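Local coordinates for serine--tRNA ligase (Pyrococcus horikoshii, PDB 2ZR2), which attaches serine to tRNA(Ser), and probably also to tRNA(Sec), at the expense of ATP, working as a homodimeric class II aminoacyl-tRNA synthetase, at residues 296-301 with 410-415; 338-343 with 354-359; 279-284 with 300-305. All blocks are in the same frame, centred on the assembly; numbering follows the deposited sequence.

Contact 1 (296-301 with 410-415); sequences IFRVHQ and TSRAIV. With AMP (adenosine monophosphate), chain C; SO4 (sulfate ion), chain F; SO4 (sulfate ion), chain D; SO4 (sulfate ion), chain E.
Arg412 of the motif 3 helix lays its guanidinium flat on the ring of Phe297, in the loop of motif 2, so that two signature motifs of class II synthetases meet at the bound AMP. The planes are 4° apart and Arg412 CZ lies 3.7 Å from the centroid of the Phe297 ring, a cation-pi stack. AMP C4 lies over the other guanidinium face, so the arginine is held between phenyl ring and adenine. Its in-plane rotation is fixed at the edge, where NE donates to Phe297 O (2.8 Å, 165°) and NH1 adds a weak bond to the same oxygen. Extended from CG to NE, the side chain reaches from helix to loop, its CD passing close to Phe297 CE1. The adenine is read from both segments: Val299 N donates to AMP N1 at 3.1 Å, AMP N6 bonds weakly to Val299 O, and Ser411 OG reaches AMP N3 at 3.1 Å. Farther out, Arg412 NH2 bonds to Glu370 O, and NH1 donates to a sulfate ion, probably from the crystallisation liquor, close to Arg298 NH2. Ile296 CD1 packs 3.8 Å from Ile414 CG2, the two side chains crossing at about a right angle.

Contact 2 (338-343 with 354-359); sequences YRVVNI and KKYDIE
Glu359 and Arg339 face each other as a hydrogen-bonded pair of the antiparallel strands 338-342 and 354-362, inner strands of the class II core's antiparallel sheet. The Glu359 side chain runs almost straight: CB passes 4.0 Å from Arg339 O, CG lies beside the backbone N (chi1 -74°), and the extended chain beyond it carries CD up to the edge of the Arg339 guanidinium. At the tip, OE2 alone takes both bonds. Arg339 NE meets it nearly head-on at 2.8 Å, and NH1 reaches its syn lone pair at 2.6 Å; both donors hold the oxygen in the guanidinium plane, although the carboxylate is turned 33° from that plane. Val341 CG2 packs 3.8 Å from the same OE2, on the face shared with Asp357. Asp357 lays its carboxylate across Ile343, whose CG1 is 3.6 Å from Asp357 OD1, and that oxygen is bonded to Ser373 OG of strand 367-378, a residue predicted to bind ATP. On the other face, which helix 316-333 covers, Tyr338 CD1 touches Ile358 CG2 at 3.7 Å, and the Tyr356 ring turns its edge to Asn342 CA. Backbone bonds join Arg339 with Glu359 and Val341 with Asp357. With two donors converging on one oxygen, the partly exposed ion pair probably keeps Glu359 ionised and ties this end of the strand pair together.

Contact 3 (279-284 with 300-305); sequences SPCFRK and HQFHKV. With AMP (adenosine monophosphate), chain C; SO4 (sulfate ion), chain D.
Cys281, Phe302 and His300 carry this antiparallel contact between strands 273-282 and 301-311. Cys281 and Phe302 form a hydrogen-bonded pair, with Phe302 N donating to Cys281 O, and their side chains rise on the same face. Phe302 CG lies between the backbone N and the carbonyl carbon (chi1 54°), which tips the ring back toward its partner. Cys281 CB then lies over one face, 3.7 Å from the centroid of the Phe302 ring in a CH-pi contact, while SG meets the ring obliquely. The opposite face takes the adenine, whose C4 is 3.4 Å from Phe302 CZ. Arg283 wraps round the ring edge, its CG 3.5 Å from Phe302 CE1. Bends at chi2 and chi3 then bring the guanidinium face over AMP N7, and NH2 donates to AMP O3P at 2.8 Å. His300 closes the strand end: ND1 donates to Arg283 O (2.8 Å, 168°) within the ring plane, and NE2 bonds to a sulfate that Arg184 also holds. The other face of the strand pair meets the second subunit, whose Tyr219 bonds to both Gln301 and His303. Lys304, on the same face as Cys281 and Phe302, bonds through NZ to Thr252 OG1. An aromatic ring under the adenine and an arginine on the phosphate, carried by two antiparallel strands and the loop between them, are hallmarks of motif 2 in class II synthetases.

Overall arrangement
All three contacts lie in the class II catalytic core. Contacts 1 and 3 are neighbours, with centres 9 Å apart; they share His300 and Gln301, touch again where Thr410 N meets His303 O, and both touch the AMP, which Glu285 and Glu370 also bind. Contact 2 stands off, its centre 18 Å from that of contact 1 and 21 Å from that of contact 3. Contact 3 is completed first along the chain; contact 2 follows, between the two segments of contact 1. Strand 354-362 pairs with 367-378, which pairs with 398-406 and through it with 301-311, so contact 2 continues the strand order away from contact 3, with the Lys355 side chain about 6 Å from the AMP.

Contact 1 (296-301 with 410-415)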
loop_
_atom_site.group_PDB
_atom_site.type_symbol
_atom_site.label_atom_id
_atom_site.label_comp_id
_atom_site.label_asym_id
_atom_site.label_seq_id
_atom_site.Cartn_x
_atom_site.Cartn_y
_atom_site.Cartn_z
ATOM N N ILE A 296 -8.815 10.097 12.156
ATOM C CA ILE A 296 -8.779 9.266 10.951
ATOM C C ILE A 296 -9.833 9.620 9.904
ATOM O O ILE A 296 -10.248 8.766 9.113
ATOM C CB ILE A 296 -8.953 7.779 11.301
ATOM C CG1 ILE A 296 -10.294 7.570 12.018
ATOM C CG2 ILE A 296 -7.761 7.302 12.133
ATOM C CD1 ILE A 296 -10.600 6.092 12.403
ATOM N N PHE A 297 -10.268 10.874 9.892
ATOM C CA PHE A 297 -11.271 11.311 8.926
ATOM C C PHE A 297 -10.639 11.597 7.571
ATOM O O PHE A 297 -11.166 11.197 6.539
ATOM C CB PHE A 297 -11.971 12.579 9.405
ATOM C CG PHE A 297 -13.090 13.009 8.512
ATOM C CD1 PHE A 297 -14.260 12.244 8.425
ATOM C CD2 PHE A 297 -12.963 14.146 7.709
ATOM C CE1 PHE A 297 -15.296 12.600 7.544
ATOM C CE2 PHE A 297 -13.989 14.518 6.822
ATOM C CZ PHE A 297 -15.164 13.736 6.740
ATOM N N ARG A 298 -9.521 12.314 7.585
ATOM C CA ARG A 298 -8.820 12.663 6.365
ATOM C C ARG A 298 -7.347 12.326 6.572
ATOM O O ARG A 298 -6.563 13.149 7.047
ATOM C CB ARG A 298 -8.993 14.158 6.053
ATOM C CG ARG A 298 -8.248 14.582 4.790
ATOM C CD ARG A 298 -8.342 16.071 4.485
ATOM N NE ARG A 298 -9.693 16.463 4.102
ATOM C CZ ARG A 298 -10.589 16.954 4.946
ATOM N NH1 ARG A 298 -10.279 17.124 6.229
ATOM N NH2 ARG A 298 -11.803 17.258 4.509
ATOM N N VAL A 299 -6.971 11.113 6.188
ATOM C CA VAL A 299 -5.604 10.655 6.380
ATOM C C VAL A 299 -4.933 10.242 5.081
ATOM O O VAL A 299 -5.543 10.260 4.021
ATOM C CB VAL A 299 -5.599 9.451 7.333
ATOM C CG1 VAL A 299 -6.004 9.882 8.724
ATOM C CG2 VAL A 299 -6.601 8.415 6.834
ATOM N N HIS A 300 -3.670 9.853 5.176
ATOM C CA HIS A 300 -2.934 9.414 4.004
ATOM C C HIS A 300 -3.288 7.998 3.538
ATOM O O HIS A 300 -3.179 7.710 2.340
ATOM C CB HIS A 300 -1.435 9.524 4.260
ATOM C CG HIS A 300 -0.957 10.934 4.330
ATOM N ND1 HIS A 300 -1.134 11.827 3.295
ATOM C CD2 HIS A 300 -0.321 11.615 5.309
ATOM C CE1 HIS A 300 -0.623 12.995 3.634
ATOM N NE2 HIS A 300 -0.123 12.893 4.850
ATOM N N GLN A 301 -3.687 7.114 4.464
ATOM C CA GLN A 301 -4.081 5.760 4.076
ATOM C C GLN A 301 -5.379 5.302 4.735
ATOM O O GLN A 301 -5.631 5.584 5.903
ATOM C CB GLN A 301 -2.974 4.732 4.387
ATOM C CG GLN A 301 -2.978 4.221 5.802
ATOM C CD GLN A 301 -1.827 3.284 6.099
ATOM O OE1 GLN A 301 -0.687 3.554 5.726
ATOM N NE2 GLN A 301 -2.110 2.191 6.800
ATOM N N THR A 410 -13.621 2.281 5.448
ATOM C CA THR A 410 -13.571 2.071 6.888
ATOM C C THR A 410 -13.248 3.299 7.723
ATOM O O THR A 410 -13.908 3.548 8.730
ATOM C CB THR A 410 -12.605 0.911 7.249
ATOM O OG1 THR A 410 -11.281 1.208 6.783
ATOM C CG2 THR A 410 -13.079 -0.386 6.611
ATOM N N SER A 411 -12.247 4.064 7.315
ATOM C CA SER A 411 -11.850 5.276 8.042
ATOM C C SER A 411 -13.088 6.060 8.521
ATOM O O SER A 411 -13.343 6.158 9.717
ATOM C CB SER A 411 -11.026 6.166 7.117
ATOM O OG SER A 411 -11.739 6.346 5.883
ATOM N N ARG A 412 -13.865 6.593 7.577
ATOM C CA ARG A 412 -15.029 7.382 7.919
ATOM C C ARG A 412 -16.210 6.600 8.476
ATOM O O ARG A 412 -16.941 7.102 9.342
ATOM C CB ARG A 412 -15.421 8.227 6.722
ATOM C CG ARG A 412 -14.273 9.124 6.320
ATOM C CD ARG A 412 -14.653 10.132 5.275
ATOM N NE ARG A 412 -13.562 11.074 5.057
ATOM C CZ ARG A 412 -13.600 12.088 4.196
ATOM N NH1 ARG A 412 -12.548 12.888 4.077
ATOM N NH2 ARG A 412 -14.686 12.307 3.459
ATOM N N ALA A 413 -16.399 5.375 8.002
ATOM C CA ALA A 413 -17.476 4.546 8.526
ATOM C C ALA A 413 -17.216 4.437 10.039
ATOM O O ALA A 413 -18.129 4.494 10.861
ATOM C CB ALA A 413 -17.423 3.165 7.879
ATOM N N ILE A 414 -15.947 4.283 10.397
ATOM C CA ILE A 414 -15.566 4.174 11.789
ATOM C C ILE A 414 -15.822 5.467 12.544
ATOM O O ILE A 414 -16.291 5.433 13.676
ATOM C CB ILE A 414 -14.081 3.767 11.931
ATOM C CG1 ILE A 414 -13.926 2.289 11.593
ATOM C CG2 ILE A 414 -13.597 3.985 13.350
ATOM C CD1 ILE A 414 -12.506 1.794 11.710
ATOM N N VAL A 415 -15.520 6.618 11.955
ATOM C CA VAL A 415 -15.793 7.833 12.704
ATOM C C VAL A 415 -17.315 7.958 12.861
ATOM O O VAL A 415 -17.806 8.271 13.950
ATOM C CB VAL A 415 -15.161 9.115 12.050
ATOM C CG1 VAL A 415 -15.286 9.071 10.581
ATOM C CG2 VAL A 415 -15.857 10.364 12.567
HETATM P P AMP C . -13.408 9.690 -3.636
HETATM O O1P AMP C . -14.815 9.714 -4.083
HETATM O O2P AMP C . -12.439 8.456 -3.978
HETATM O O3P AMP C . -12.584 11.043 -3.277
HETATM O "O5'" AMP C . -13.592 9.266 -2.082
HETATM C "C5'" AMP C . -14.610 8.339 -1.695
HETATM C "C4'" AMP C . -14.592 8.099 -0.194
HETATM O "O4'" AMP C . -13.286 7.673 0.242
HETATM C "C3'" AMP C . -14.870 9.366 0.611
HETATM O "O3'" AMP C . -16.278 9.606 0.656
HETATM C "C2'" AMP C . -14.421 8.909 1.977
HETATM O "O2'" AMP C . -15.383 8.016 2.543
HETATM C "C1'" AMP C . -13.120 8.156 1.641
HETATM N N9 AMP C . -11.950 9.083 1.671
HETATM C C8 AMP C . -11.532 9.885 0.673
HETATM N N7 AMP C . -10.425 10.525 1.062
HETATM C C5 AMP C . -10.145 10.135 2.303
HETATM C C6 AMP C . -9.136 10.447 3.210
HETATM N N6 AMP C . -8.188 11.310 2.884
HETATM N N1 AMP C . -9.126 9.855 4.427
HETATM C C2 AMP C . -10.074 8.969 4.772
HETATM N N3 AMP C . -11.053 8.655 3.916
HETATM C C4 AMP C . -11.110 9.222 2.689
HETATM S S SO4 F . -14.453 16.431 2.922
HETATM O O1 SO4 F . -13.289 15.542 2.716
HETATM O O2 SO4 F . -14.189 17.725 2.254
HETATM O O3 SO4 F . -14.661 16.650 4.360
HETATM O O4 SO4 F . -15.681 15.820 2.372
HETATM S S SO4 D . 0.678 16.288 5.696
HETATM O O1 SO4 D . 2.008 15.665 5.526
HETATM O O2 SO4 D . -0.199 15.375 6.455
HETATM O O3 SO4 D . 0.807 17.557 6.433
HETATM O O4 SO4 D . 0.090 16.562 4.370
HETATM S S SO4 E . -12.192 19.419 8.244
HETATM O O1 SO4 E . -10.817 18.887 8.222
HETATM O O2 SO4 E . -12.864 18.954 9.476
HETATM O O3 SO4 E . -12.175 20.894 8.206
HETATM O O4 SO4 E . -12.907 18.922 7.056
#

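Contact 2 (338-343 with 354-359)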
loop_
_atom_site.group_PDB
_atom_site.type_symbol
_atom_site.label_atom_id
_atom_site.label_comp_id
_atom_site.label_asym_id
_atom_site.label_seq_id
_atom_site.Cartn_x
_atom_site.Cartn_y
_atom_site.Cartn_z
ATOM N N TYR A 338 -28.193 9.956 7.849
ATOM C CA TYR A 338 -27.431 10.670 6.836
ATOM C C TYR A 338 -28.363 11.405 5.888
ATOM O O TYR A 338 -29.590 11.406 6.057
ATOM C CB TYR A 338 -26.638 9.645 6.028
ATOM C CG TYR A 338 -27.539 8.695 5.252
ATOM C CD1 TYR A 338 -28.074 9.063 4.013
ATOM C CD2 TYR A 338 -27.907 7.453 5.778
ATOM C CE1 TYR A 338 -28.955 8.226 3.317
ATOM C CE2 TYR A 338 -28.796 6.602 5.083
ATOM C CZ TYR A 338 -29.314 7.004 3.854
ATOM O OH TYR A 338 -30.208 6.203 3.169
ATOM N N ARG A 339 -27.764 12.004 4.872
ATOM C CA ARG A 339 -28.513 12.705 3.845
ATOM C C ARG A 339 -27.727 12.475 2.555
ATOM O O ARG A 339 -26.501 12.537 2.562
ATOM C CB ARG A 339 -28.595 14.206 4.164
ATOM C CG ARG A 339 -27.274 14.956 4.044
ATOM C CD ARG A 339 -27.422 16.451 4.227
ATOM N NE ARG A 339 -26.196 17.121 3.799
ATOM C CZ ARG A 339 -26.058 18.437 3.647
ATOM N NH1 ARG A 339 -24.898 18.945 3.254
ATOM N NH2 ARG A 339 -27.081 19.250 3.880
ATOM N N VAL A 340 -28.396 12.148 1.460
ATOM C CA VAL A 340 -27.637 11.975 0.232
ATOM C C VAL A 340 -27.758 13.288 -0.510
ATOM O O VAL A 340 -28.805 13.931 -0.502
ATOM C CB VAL A 340 -28.115 10.771 -0.631
ATOM C CG1 VAL A 340 -29.527 10.396 -0.283
ATOM C CG2 VAL A 340 -27.983 11.112 -2.100
ATOM N N VAL A 341 -26.671 13.679 -1.153
ATOM C CA VAL A 341 -26.599 14.960 -1.835
ATOM C C VAL A 341 -26.202 14.920 -3.301
ATOM O O VAL A 341 -25.331 14.149 -3.700
ATOM C CB VAL A 341 -25.590 15.852 -1.084
ATOM C CG1 VAL A 341 -25.068 16.930 -1.986
ATOM C CG2 VAL A 341 -26.246 16.431 0.167
ATOM N N ASN A 342 -26.839 15.760 -4.108
ATOM C CA ASN A 342 -26.481 15.841 -5.514
ATOM C C ASN A 342 -25.411 16.914 -5.596
ATOM O O ASN A 342 -25.668 18.085 -5.311
ATOM C CB ASN A 342 -27.672 16.261 -6.373
ATOM C CG ASN A 342 -27.372 16.193 -7.875
ATOM O OD1 ASN A 342 -26.214 16.062 -8.303
ATOM N ND2 ASN A 342 -28.423 16.293 -8.681
ATOM N N ILE A 343 -24.209 16.511 -5.973
ATOM C CA ILE A 343 -23.105 17.441 -6.088
ATOM C C ILE A 343 -23.276 18.353 -7.287
ATOM O O ILE A 343 -23.554 17.889 -8.390
ATOM C CB ILE A 343 -21.790 16.670 -6.199
ATOM C CG1 ILE A 343 -21.679 15.744 -4.990
ATOM C CG2 ILE A 343 -20.605 17.631 -6.279
ATOM C CD1 ILE A 343 -22.021 16.435 -3.662
ATOM N N LYS A 354 -22.358 13.175 -13.321
ATOM C CA LYS A 354 -23.259 13.447 -12.204
ATOM C C LYS A 354 -22.741 12.671 -10.983
ATOM O O LYS A 354 -22.190 11.568 -11.121
ATOM C CB LYS A 354 -24.685 13.006 -12.525
ATOM C CG LYS A 354 -25.683 13.322 -11.405
ATOM C CD LYS A 354 -27.084 12.870 -11.752
ATOM C CE LYS A 354 -28.097 13.298 -10.714
ATOM N NZ LYS A 354 -29.482 13.018 -11.197
ATOM N N LYS A 355 -22.921 13.236 -9.790
ATOM C CA LYS A 355 -22.425 12.582 -8.588
ATOM C C LYS A 355 -23.298 12.708 -7.331
ATOM O O LYS A 355 -23.729 13.797 -6.965
ATOM C CB LYS A 355 -21.007 13.104 -8.309
ATOM C CG LYS A 355 -20.386 12.656 -7.004
ATOM C CD LYS A 355 -18.847 12.550 -7.080
ATOM C CE LYS A 355 -18.155 13.880 -7.316
ATOM N NZ LYS A 355 -16.664 13.772 -7.317
ATOM N N TYR A 356 -23.555 11.578 -6.683
ATOM C CA TYR A 356 -24.328 11.539 -5.451
ATOM C C TYR A 356 -23.357 11.206 -4.331
ATOM O O TYR A 356 -22.551 10.297 -4.477
ATOM C CB TYR A 356 -25.376 10.434 -5.502
ATOM C CG TYR A 356 -26.541 10.711 -6.406
ATOM C CD1 TYR A 356 -27.041 9.718 -7.248
ATOM C CD2 TYR A 356 -27.156 11.959 -6.419
ATOM C CE1 TYR A 356 -28.126 9.963 -8.086
ATOM C CE2 TYR A 356 -28.244 12.214 -7.254
ATOM C CZ TYR A 356 -28.720 11.210 -8.085
ATOM O OH TYR A 356 -29.783 11.457 -8.918
ATOM N N ASP A 357 -23.432 11.930 -3.218
ATOM C CA ASP A 357 -22.569 11.669 -2.063
ATOM C C ASP A 357 -23.461 11.375 -0.872
ATOM O O ASP A 357 -24.544 11.934 -0.759
ATOM C CB ASP A 357 -21.726 12.899 -1.688
ATOM C CG ASP A 357 -20.531 13.123 -2.603
ATOM O OD1 ASP A 357 -20.475 12.546 -3.710
ATOM O OD2 ASP A 357 -19.647 13.912 -2.206
ATOM N N ILE A 358 -23.015 10.499 0.013
ATOM C CA ILE A 358 -23.769 10.226 1.224
ATOM C C ILE A 358 -23.003 10.939 2.329
ATOM O O ILE A 358 -21.839 10.617 2.591
ATOM C CB ILE A 358 -23.798 8.746 1.602
ATOM C CG1 ILE A 358 -24.456 7.925 0.494
ATOM C CG2 ILE A 358 -24.547 8.590 2.928
ATOM C CD1 ILE A 358 -24.645 6.433 0.843
ATOM N N GLU A 359 -23.635 11.917 2.963
ATOM C CA GLU A 359 -22.982 12.639 4.045
ATOM C C GLU A 359 -23.652 12.185 5.312
ATOM O O GLU A 359 -24.858 12.360 5.479
ATOM C CB GLU A 359 -23.130 14.152 3.871
ATOM C CG GLU A 359 -22.241 14.731 2.777
ATOM C CD GLU A 359 -22.659 16.133 2.334
ATOM O OE1 GLU A 359 -22.038 16.677 1.388
ATOM O OE2 GLU A 359 -23.612 16.693 2.921
#

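Contact 3 (279-284 with 300-305)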
loop_
_atom_site.group_PDB
_atom_site.type_symbol
_atom_site.label_atom_id
_atom_site.label_comp_id
_atom_site.label_asym_id
_atom_site.label_seq_id
_atom_site.Cartn_x
_atom_site.Cartn_y
_atom_site.Cartn_z
ATOM N N SER A 279 -9.192 -2.573 -1.034
ATOM C CA SER A 279 -7.801 -2.188 -1.170
ATOM C C SER A 279 -7.430 -1.044 -0.277
ATOM O O SER A 279 -8.283 -0.265 0.116
ATOM C CB SER A 279 -7.494 -1.751 -2.600
ATOM O OG SER A 279 -7.713 -0.359 -2.739
ATOM N N PRO A 280 -6.154 -0.967 0.117
ATOM C CA PRO A 280 -5.835 0.187 0.956
ATOM C C PRO A 280 -5.838 1.336 -0.067
ATOM O O PRO A 280 -5.762 1.094 -1.279
ATOM C CB PRO A 280 -4.432 -0.135 1.484
ATOM C CG PRO A 280 -3.876 -1.133 0.474
ATOM C CD PRO A 280 -5.077 -1.976 0.152
ATOM N N CYS A 281 -5.958 2.570 0.397
ATOM C CA CYS A 281 -5.960 3.706 -0.509
ATOM C C CYS A 281 -4.913 4.670 -0.013
ATOM O O CYS A 281 -4.786 4.867 1.192
ATOM C CB CYS A 281 -7.334 4.378 -0.527
ATOM S SG CYS A 281 -8.663 3.316 -1.145
ATOM N N PHE A 282 -4.170 5.269 -0.941
ATOM C CA PHE A 282 -3.108 6.205 -0.588
ATOM C C PHE A 282 -3.343 7.560 -1.229
ATOM O O PHE A 282 -3.505 7.659 -2.440
ATOM C CB PHE A 282 -1.745 5.634 -1.015
ATOM C CG PHE A 282 -1.458 4.270 -0.441
ATOM C CD1 PHE A 282 -1.921 3.121 -1.072
ATOM C CD2 PHE A 282 -0.773 4.136 0.759
ATOM C CE1 PHE A 282 -1.713 1.862 -0.515
ATOM C CE2 PHE A 282 -0.560 2.875 1.327
ATOM C CZ PHE A 282 -1.031 1.738 0.689
ATOM N N ARG A 283 -3.351 8.605 -0.407
ATOM C CA ARG A 283 -3.589 9.964 -0.898
ATOM C C ARG A 283 -2.644 10.950 -0.239
ATOM O O ARG A 283 -2.428 10.907 0.973
ATOM C CB ARG A 283 -5.023 10.406 -0.597
ATOM C CG ARG A 283 -6.001 9.267 -0.415
ATOM C CD ARG A 283 -6.818 8.968 -1.644
ATOM N NE ARG A 283 -7.851 9.977 -1.822
ATOM C CZ ARG A 283 -9.101 9.714 -2.195
ATOM N NH1 ARG A 283 -9.490 8.464 -2.428
ATOM N NH2 ARG A 283 -9.959 10.713 -2.341
ATOM N N LYS A 284 -2.093 11.848 -1.046
ATOM C CA LYS A 284 -1.176 12.862 -0.550
ATOM C C LYS A 284 -1.949 13.881 0.267
ATOM O O LYS A 284 -1.445 14.389 1.261
ATOM C CB LYS A 284 -0.497 13.595 -1.707
ATOM C CG LYS A 284 0.564 12.818 -2.464
ATOM C CD LYS A 284 1.093 13.647 -3.644
ATOM C CE LYS A 284 2.165 12.912 -4.446
ATOM N NZ LYS A 284 2.567 13.647 -5.684
ATOM N N HIS A 300 -3.670 9.853 5.176
ATOM C CA HIS A 300 -2.934 9.414 4.004
ATOM C C HIS A 300 -3.288 7.998 3.538
ATOM O O HIS A 300 -3.179 7.710 2.340
ATOM C CB HIS A 300 -1.435 9.524 4.260
ATOM C CG HIS A 300 -0.957 10.934 4.330
ATOM N ND1 HIS A 300 -1.134 11.827 3.295
ATOM C CD2 HIS A 300 -0.321 11.615 5.309
ATOM C CE1 HIS A 300 -0.623 12.995 3.634
ATOM N NE2 HIS A 300 -0.123 12.893 4.850
ATOM N N GLN A 301 -3.687 7.114 4.464
ATOM C CA GLN A 301 -4.081 5.760 4.076
ATOM C C GLN A 301 -5.379 5.302 4.735
ATOM O O GLN A 301 -5.631 5.584 5.903
ATOM C CB GLN A 301 -2.974 4.732 4.387
ATOM C CG GLN A 301 -2.978 4.221 5.802
ATOM C CD GLN A 301 -1.827 3.284 6.099
ATOM O OE1 GLN A 301 -0.687 3.554 5.726
ATOM N NE2 GLN A 301 -2.110 2.191 6.800
ATOM N N PHE A 302 -6.206 4.604 3.965
ATOM C CA PHE A 302 -7.453 4.054 4.486
ATOM C C PHE A 302 -7.882 2.886 3.628
ATOM O O PHE A 302 -7.440 2.746 2.493
ATOM C CB PHE A 302 -8.581 5.089 4.531
ATOM C CG PHE A 302 -8.837 5.779 3.224
ATOM C CD1 PHE A 302 -7.976 6.769 2.764
ATOM C CD2 PHE A 302 -9.948 5.450 2.452
ATOM C CE1 PHE A 302 -8.221 7.426 1.546
ATOM C CE2 PHE A 302 -10.202 6.102 1.230
ATOM C CZ PHE A 302 -9.335 7.091 0.781
ATOM N N HIS A 303 -8.735 2.046 4.193
ATOM C CA HIS A 303 -9.257 0.879 3.508
ATOM C C HIS A 303 -10.604 1.224 2.908
ATOM O O HIS A 303 -11.393 1.961 3.506
ATOM C CB HIS A 303 -9.400 -0.239 4.511
ATOM C CG HIS A 303 -8.103 -0.667 5.100
ATOM N ND1 HIS A 303 -8.010 -1.306 6.317
ATOM C CD2 HIS A 303 -6.837 -0.575 4.623
ATOM C CE1 HIS A 303 -6.741 -1.587 6.568
ATOM N NE2 HIS A 303 -6.009 -1.153 5.554
ATOM N N LYS A 304 -10.867 0.721 1.713
ATOM C CA LYS A 304 -12.139 1.003 1.074
ATOM C C LYS A 304 -12.624 -0.080 0.130
ATOM O O LYS A 304 -11.898 -0.549 -0.744
ATOM C CB LYS A 304 -12.079 2.328 0.322
ATOM C CG LYS A 304 -13.381 2.647 -0.412
ATOM C CD LYS A 304 -13.455 4.098 -0.902
ATOM C CE LYS A 304 -12.352 4.412 -1.903
ATOM N NZ LYS A 304 -12.275 3.356 -2.960
ATOM N N VAL A 305 -13.867 -0.483 0.339
ATOM C CA VAL A 305 -14.518 -1.473 -0.497
ATOM C C VAL A 305 -15.205 -0.632 -1.571
ATOM O O VAL A 305 -16.033 0.221 -1.251
ATOM C CB VAL A 305 -15.556 -2.244 0.316
ATOM C CG1 VAL A 305 -16.335 -3.176 -0.581
ATOM C CG2 VAL A 305 -14.858 -3.019 1.432
HETATM P P AMP C . -13.408 9.690 -3.636
HETATM O O1P AMP C . -14.815 9.714 -4.083
HETATM O O2P AMP C . -12.439 8.456 -3.978
HETATM O O3P AMP C . -12.584 11.043 -3.277
HETATM O "O5'" AMP C . -13.592 9.266 -2.082
HETATM C "C5'" AMP C . -14.610 8.339 -1.695
HETATM C "C4'" AMP C . -14.592 8.099 -0.194
HETATM O "O4'" AMP C . -13.286 7.673 0.242
HETATM C "C3'" AMP C . -14.870 9.366 0.611
HETATM O "O3'" AMP C . -16.278 9.606 0.656
HETATM C "C2'" AMP C . -14.421 8.909 1.977
HETATM O "O2'" AMP C . -15.383 8.016 2.543
HETATM C "C1'" AMP C . -13.120 8.156 1.641
HETATM N N9 AMP C . -11.950 9.083 1.671
HETATM C C8 AMP C . -11.532 9.885 0.673
HETATM N N7 AMP C . -10.425 10.525 1.062
HETATM C C5 AMP C . -10.145 10.135 2.303
HETATM C C6 AMP C . -9.136 10.447 3.210
HETATM N N6 AMP C . -8.188 11.310 2.884
HETATM N N1 AMP C . -9.126 9.855 4.427
HETATM C C2 AMP C . -10.074 8.969 4.772
HETATM N N3 AMP C . -11.053 8.655 3.916
HETATM C C4 AMP C . -11.110 9.222 2.689
HETATM S S SO4 D . 0.678 16.288 5.696
HETATM O O1 SO4 D . 2.008 15.665 5.526
HETATM O O2 SO4 D . -0.199 15.375 6.455
HETATM O O3 SO4 D . 0.807 17.557 6.433
HETATM O O4 SO4 D . 0.090 16.562 4.370
#